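Local coordinates for putative beta-glucosidase (Bifidobacterium adolescentis, PDB 5WAB), which hydrolyses beta-glucosidic bonds as a family 3 glycoside hydrolase, and may also release terminal arabinopyranosyl units from ginsenosides, at residues L243-N248 with Q273-M277; A563-H567 with D623-F627. All blocks are in the same frame, centred on the assembly; numbering follows the deposited sequence.

Contact 1: L243-N248 with Q273-M277; sequences LNAGLN and QLDRM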
loop_
_atom_site.group_PDB
_atom_site.type_symbol
_atom_site.label_atom_id
_atom_site.label_comp_id
_atom_site.label_asym_id
_atom_site.label_seq_id
_atom_site.Cartn_x
_atom_site.Cartn_y
_atom_site.Cartn_z
ATOM N N LEU A 243 -6.757 -26.411 8.083
ATOM C CA LEU A 243 -5.607 -26.789 8.892
ATOM C C LEU A 243 -4.582 -27.550 8.066
ATOM O O LEU A 243 -3.374 -27.310 8.185
ATOM C CB LEU A 243 -6.048 -27.636 10.084
ATOM C CG LEU A 243 -4.953 -27.760 11.145
ATOM C CD1 LEU A 243 -5.081 -26.649 12.185
ATOM C CD2 LEU A 243 -4.951 -29.129 11.787
ATOM N N ASN A 244 -5.045 -28.471 7.213
ATOM C CA ASN A 244 -4.127 -29.227 6.371
ATOM C C ASN A 244 -3.453 -28.336 5.341
ATOM O O ASN A 244 -2.329 -28.621 4.921
ATOM C CB ASN A 244 -4.862 -30.376 5.686
ATOM C CG ASN A 244 -5.096 -31.557 6.613
ATOM O OD1 ASN A 244 -4.357 -31.758 7.578
ATOM N ND2 ASN A 244 -6.130 -32.343 6.327
ATOM N N ALA A 245 -4.109 -27.255 4.929
ATOM C CA ALA A 245 -3.496 -26.351 3.967
ATOM C C ALA A 245 -2.405 -25.495 4.595
ATOM O O ALA A 245 -1.548 -24.980 3.870
ATOM C CB ALA A 245 -4.561 -25.452 3.334
ATOM N N GLY A 246 -2.418 -25.330 5.917
ATOM C CA GLY A 246 -1.419 -24.524 6.587
ATOM C C GLY A 246 -1.979 -23.325 7.326
ATOM O O GLY A 246 -1.227 -22.452 7.769
ATOM N N LEU A 247 -3.299 -23.279 7.487
ATOM C CA LEU A 247 -3.949 -22.223 8.256
ATOM C C LEU A 247 -3.886 -22.573 9.739
ATOM O O LEU A 247 -4.491 -23.556 10.181
ATOM C CB LEU A 247 -5.396 -22.047 7.813
ATOM C CG LEU A 247 -6.058 -20.810 8.412
ATOM C CD1 LEU A 247 -5.910 -19.620 7.462
ATOM C CD2 LEU A 247 -7.511 -21.093 8.744
ATOM N N ASN A 248 -3.148 -21.780 10.512
ATOM C CA ASN A 248 -3.002 -22.080 11.930
ATOM C C ASN A 248 -4.244 -21.730 12.737
ATOM O O ASN A 248 -4.568 -22.433 13.699
ATOM C CB ASN A 248 -1.802 -21.336 12.501
ATOM C CG ASN A 248 -0.527 -21.661 11.767
ATOM O OD1 ASN A 248 -0.311 -21.206 10.641
ATOM N ND2 ASN A 248 0.325 -22.465 12.392
ATOM N N GLN A 273 1.050 -32.539 11.527
ATOM C CA GLN A 273 0.472 -31.304 11.002
ATOM C C GLN A 273 -0.217 -30.496 12.093
ATOM O O GLN A 273 -0.051 -29.274 12.159
ATOM C CB GLN A 273 -0.509 -31.608 9.869
ATOM C CG GLN A 273 -1.151 -30.368 9.260
ATOM C CD GLN A 273 -0.142 -29.446 8.586
ATOM O OE1 GLN A 273 0.992 -29.835 8.300
ATOM N NE2 GLN A 273 -0.556 -28.217 8.330
ATOM N N LEU A 274 -0.987 -31.156 12.960
ATOM C CA LEU A 274 -1.610 -30.440 14.069
ATOM C C LEU A 274 -0.561 -29.895 15.030
ATOM O O LEU A 274 -0.693 -28.772 15.532
ATOM C CB LEU A 274 -2.584 -31.352 14.809
ATOM C CG LEU A 274 -3.279 -30.720 16.017
ATOM C CD1 LEU A 274 -3.977 -29.427 15.641
ATOM C CD2 LEU A 274 -4.257 -31.698 16.630
ATOM N N ASP A 275 0.482 -30.682 15.310
ATOM C CA ASP A 275 1.558 -30.200 16.169
ATOM C C ASP A 275 2.229 -28.971 15.570
ATOM O O ASP A 275 2.480 -27.992 16.278
ATOM C CB ASP A 275 2.567 -31.319 16.424
ATOM C CG ASP A 275 2.106 -32.281 17.510
ATOM O OD1 ASP A 275 1.035 -32.035 18.099
ATOM O OD2 ASP A 275 2.796 -33.293 17.762
ATOM N N ARG A 276 2.502 -28.990 14.262
ATOM C CA ARG A 276 3.113 -27.831 13.613
ATOM C C ARG A 276 2.204 -26.611 13.706
ATOM O O ARG A 276 2.646 -25.520 14.082
ATOM C CB ARG A 276 3.435 -28.155 12.152
ATOM C CG ARG A 276 4.750 -28.887 11.953
ATOM C CD ARG A 276 5.038 -29.183 10.490
ATOM N NE ARG A 276 4.041 -30.105 9.946
ATOM C CZ ARG A 276 4.189 -30.820 8.834
ATOM N NH1 ARG A 276 5.310 -30.738 8.126
ATOM N NH2 ARG A 276 3.214 -31.624 8.427
ATOM N N MET A 277 0.920 -26.787 13.389
ATOM C CA MET A 277 -0.019 -25.671 13.412
ATOM C C MET A 277 -0.212 -25.118 14.817
ATOM O O MET A 277 -0.212 -23.898 15.011
ATOM C CB MET A 277 -1.356 -26.114 12.820
ATOM C CG MET A 277 -1.319 -26.370 11.325
ATOM S SD MET A 277 -1.005 -24.848 10.388
ATOM C CE MET A 277 0.746 -24.956 10.035
#

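Contact 2: A563-H567 with D623-F627; sequences ANTAH and DERAF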
loop_
_atom_site.group_PDB
_atom_site.type_symbol
_atom_site.label_atom_id
_atom_site.label_comp_id
_atom_site.label_asym_id
_atom_site.label_seq_id
_atom_site.Cartn_x
_atom_site.Cartn_y
_atom_site.Cartn_z
ATOM N N ALA A 563 27.643 -11.605 -13.063
ATOM C CA ALA A 563 27.101 -12.190 -14.285
ATOM C C ALA A 563 25.743 -11.586 -14.630
ATOM O O ALA A 563 25.428 -11.390 -15.808
ATOM C CB ALA A 563 26.996 -13.707 -14.145
ATOM N N ASN A 564 24.921 -11.292 -13.620
ATOM C CA ASN A 564 23.571 -10.776 -13.847
ATOM C C ASN A 564 23.182 -9.748 -12.793
ATOM O O ASN A 564 22.027 -9.693 -12.352
ATOM C CB ASN A 564 22.541 -11.907 -13.884
ATOM C CG ASN A 564 22.796 -12.890 -15.000
ATOM O OD1 ASN A 564 22.581 -12.581 -16.169
ATOM N ND2 ASN A 564 23.262 -14.083 -14.648
ATOM N N THR A 565 24.131 -8.914 -12.371
ATOM C CA THR A 565 23.835 -7.849 -11.422
ATOM C C THR A 565 24.515 -6.563 -11.866
ATOM O O THR A 565 25.538 -6.578 -12.557
ATOM C CB THR A 565 24.283 -8.183 -9.993
ATOM O OG1 THR A 565 25.694 -8.447 -9.977
ATOM C CG2 THR A 565 23.513 -9.387 -9.457
ATOM N N ALA A 566 23.950 -5.444 -11.420
ATOM C CA ALA A 566 24.465 -4.133 -11.766
ATOM C C ALA A 566 24.359 -3.224 -10.550
ATOM O O ALA A 566 23.705 -3.548 -9.555
ATOM C CB ALA A 566 23.713 -3.538 -12.961
ATOM N N HIS A 567 25.008 -2.067 -10.644
ATOM C CA HIS A 567 25.033 -1.103 -9.557
ATOM C C HIS A 567 24.879 0.294 -10.132
ATOM O O HIS A 567 25.533 0.642 -11.118
ATOM C CB HIS A 567 26.333 -1.211 -8.750
ATOM C CG HIS A 567 26.412 -0.255 -7.604
ATOM N ND1 HIS A 567 27.198 0.877 -7.637
ATOM C CD2 HIS A 567 25.791 -0.249 -6.402
ATOM C CE1 HIS A 567 27.064 1.535 -6.499
ATOM N NE2 HIS A 567 26.215 0.872 -5.732
ATOM N N ASP A 623 19.836 -6.380 -7.975
ATOM C CA ASP A 623 20.157 -7.798 -7.933
ATOM C C ASP A 623 19.593 -8.496 -9.169
ATOM O O ASP A 623 19.018 -7.869 -10.065
ATOM C CB ASP A 623 19.623 -8.433 -6.649
ATOM C CG ASP A 623 18.111 -8.280 -6.492
ATOM O OD1 ASP A 623 17.414 -7.934 -7.468
ATOM O OD2 ASP A 623 17.612 -8.512 -5.371
ATOM N N GLU A 624 19.747 -9.820 -9.212
ATOM C CA GLU A 624 19.262 -10.575 -10.361
ATOM C C GLU A 624 17.750 -10.444 -10.527
ATOM O O GLU A 624 17.247 -10.482 -11.655
ATOM C CB GLU A 624 19.671 -12.038 -10.236
ATOM C CG GLU A 624 21.173 -12.247 -10.254
ATOM C CD GLU A 624 21.551 -13.717 -10.222
ATOM O OE1 GLU A 624 20.643 -14.563 -10.065
ATOM O OE2 GLU A 624 22.757 -14.026 -10.350
ATOM N N ARG A 625 17.010 -10.315 -9.422
ATOM C CA ARG A 625 15.563 -10.154 -9.502
ATOM C C ARG A 625 15.146 -8.823 -10.127
ATOM O O ARG A 625 14.002 -8.693 -10.574
ATOM C CB ARG A 625 14.939 -10.304 -8.116
ATOM C CG ARG A 625 14.802 -11.754 -7.642
ATOM C CD ARG A 625 13.666 -12.470 -8.374
ATOM N NE ARG A 625 12.378 -11.825 -8.125
ATOM C CZ ARG A 625 11.591 -12.092 -7.088
ATOM N NH1 ARG A 625 11.949 -13.012 -6.197
ATOM N NH2 ARG A 625 10.443 -11.439 -6.946
ATOM N N ALA A 626 16.042 -7.836 -10.183
ATOM C CA ALA A 626 15.712 -6.595 -10.874
ATOM C C ALA A 626 15.633 -6.782 -12.381
ATOM O O ALA A 626 15.101 -5.907 -13.072
ATOM C CB ALA A 626 16.735 -5.508 -10.548
ATOM N N PHE A 627 16.171 -7.889 -12.902
ATOM C CA PHE A 627 16.205 -8.160 -14.333
ATOM C C PHE A 627 15.485 -9.447 -14.711
ATOM O O PHE A 627 15.551 -9.858 -15.876
ATOM C CB PHE A 627 17.654 -8.232 -14.824
ATOM C CG PHE A 627 18.466 -7.011 -14.497
ATOM C CD1 PHE A 627 18.417 -5.893 -15.313
ATOM C CD2 PHE A 627 19.290 -6.989 -13.384
ATOM C CE1 PHE A 627 19.157 -4.772 -15.017
ATOM C CE2 PHE A 627 20.037 -5.871 -13.082
ATOM C CZ PHE A 627 19.972 -4.759 -13.900
HETATM O O HOH W 1 23.735 -15.774 -12.308
#

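Contact 1: L243-N248 with Q273-M277
Met277 and Gln273 of helix 271-292 pack against the end of helix 239-245 and the turn after it, a buried helix-to-turn contact in the N-terminal domain of the TIM-barrel clan. Met277 lies at the centre, alongside Leu243 but pointing the other way, with Met277 CB 3.8 Å from Leu243 CD1. Leu243 CD2 also meets Leu274 CD1 at 4.0 Å. Gly246 ends the helix in a Schellman motif, its N bonding back to Leu243 O. That oxygen takes a second bond from Gln273 NE2 (3.0 Å, 154° at the hydrogen), slightly outside the carbonyl plane; Gln273 has CG anti to the backbone N, and a turn at chi2 (64°) brings NE2 round. The Asn248 amide lies across the bent thioether, Asn248 ND2 3.4 Å from Met277 SD. The same ND2 bonds Met277 O at 3.0 Å, nearly straight at 168°, in the carbonyl plane and on a lone pair, while OD1 accepts from Val229 N of strand 228-230. A leucine in place of Asn248 would probably leave Met277 O and Val229 N without these partners. Two side-chain amides thus hold backbone groups in an otherwise largely apolar contact built around a thioether.

Contact 2: A563-H567 with D623-F627
Asn564, Glu624 and Phe627 carry this contact, in which the chain leading into strand 566-574 rests on the short 3-10 turn 624-626 after strand 615-622, in the beta region with the fibronectin type III-like domain; no direct hydrogen bond joins the two. The backbone oxygen of Asn564 is the shared contact point: Glu624 CG lies 3.4 Å from Asn564 O, and Glu624 CA makes a CA-H...O contact to the same oxygen at 3.5 Å. Glu624 has CG anti to its carbonyl carbon (chi1 -63°), which sets CB and CG by that oxygen, while Thr565 CG2 slants across at Glu624 CG, 3.8 Å away. At the far end of the extended glutamate a water joins the two sides, donating to Glu624 OE2 at 2.8 Å and accepting from Asn564 ND2 at 2.9 Å; that ND2 also bonds Gly665 O. The Phe627 ring meets the other segment obliquely, CD2 4.0 Å from Asn564 O and CZ 4.0 Å from Ala566 CB. Around the contact, Leu622 of strand 615-622 and Leu663 of strand 654-663 touch Phe627, Tyr644 of strand 642-648 stacks edge-to-face with it, and Val639 of strand 636-639 touches both Asn564 and Glu624.

How the contacts relate
The two contacts follow one another along the chain, neither enclosing nor crossing the other. Coming from the N terminus, contact 1 is met first: the chain leaves helix 239-245, runs through helix 257-265 and returns in helix 271-292, so that a loop of 24 residues is closed inside the N-terminal domain. The C-terminal domain, with its six-stranded mixed sheet, comes next. Contact 2 then closes a longer excursion of 55 residues, without helix, which takes in strands 580-590 and 601-610 and ends just after strand 615-622. Contact 1 joins two helices of the N-terminal domain, contact 2 a strand start to a turn in the beta region; their centres are 37 Å apart and they do not touch.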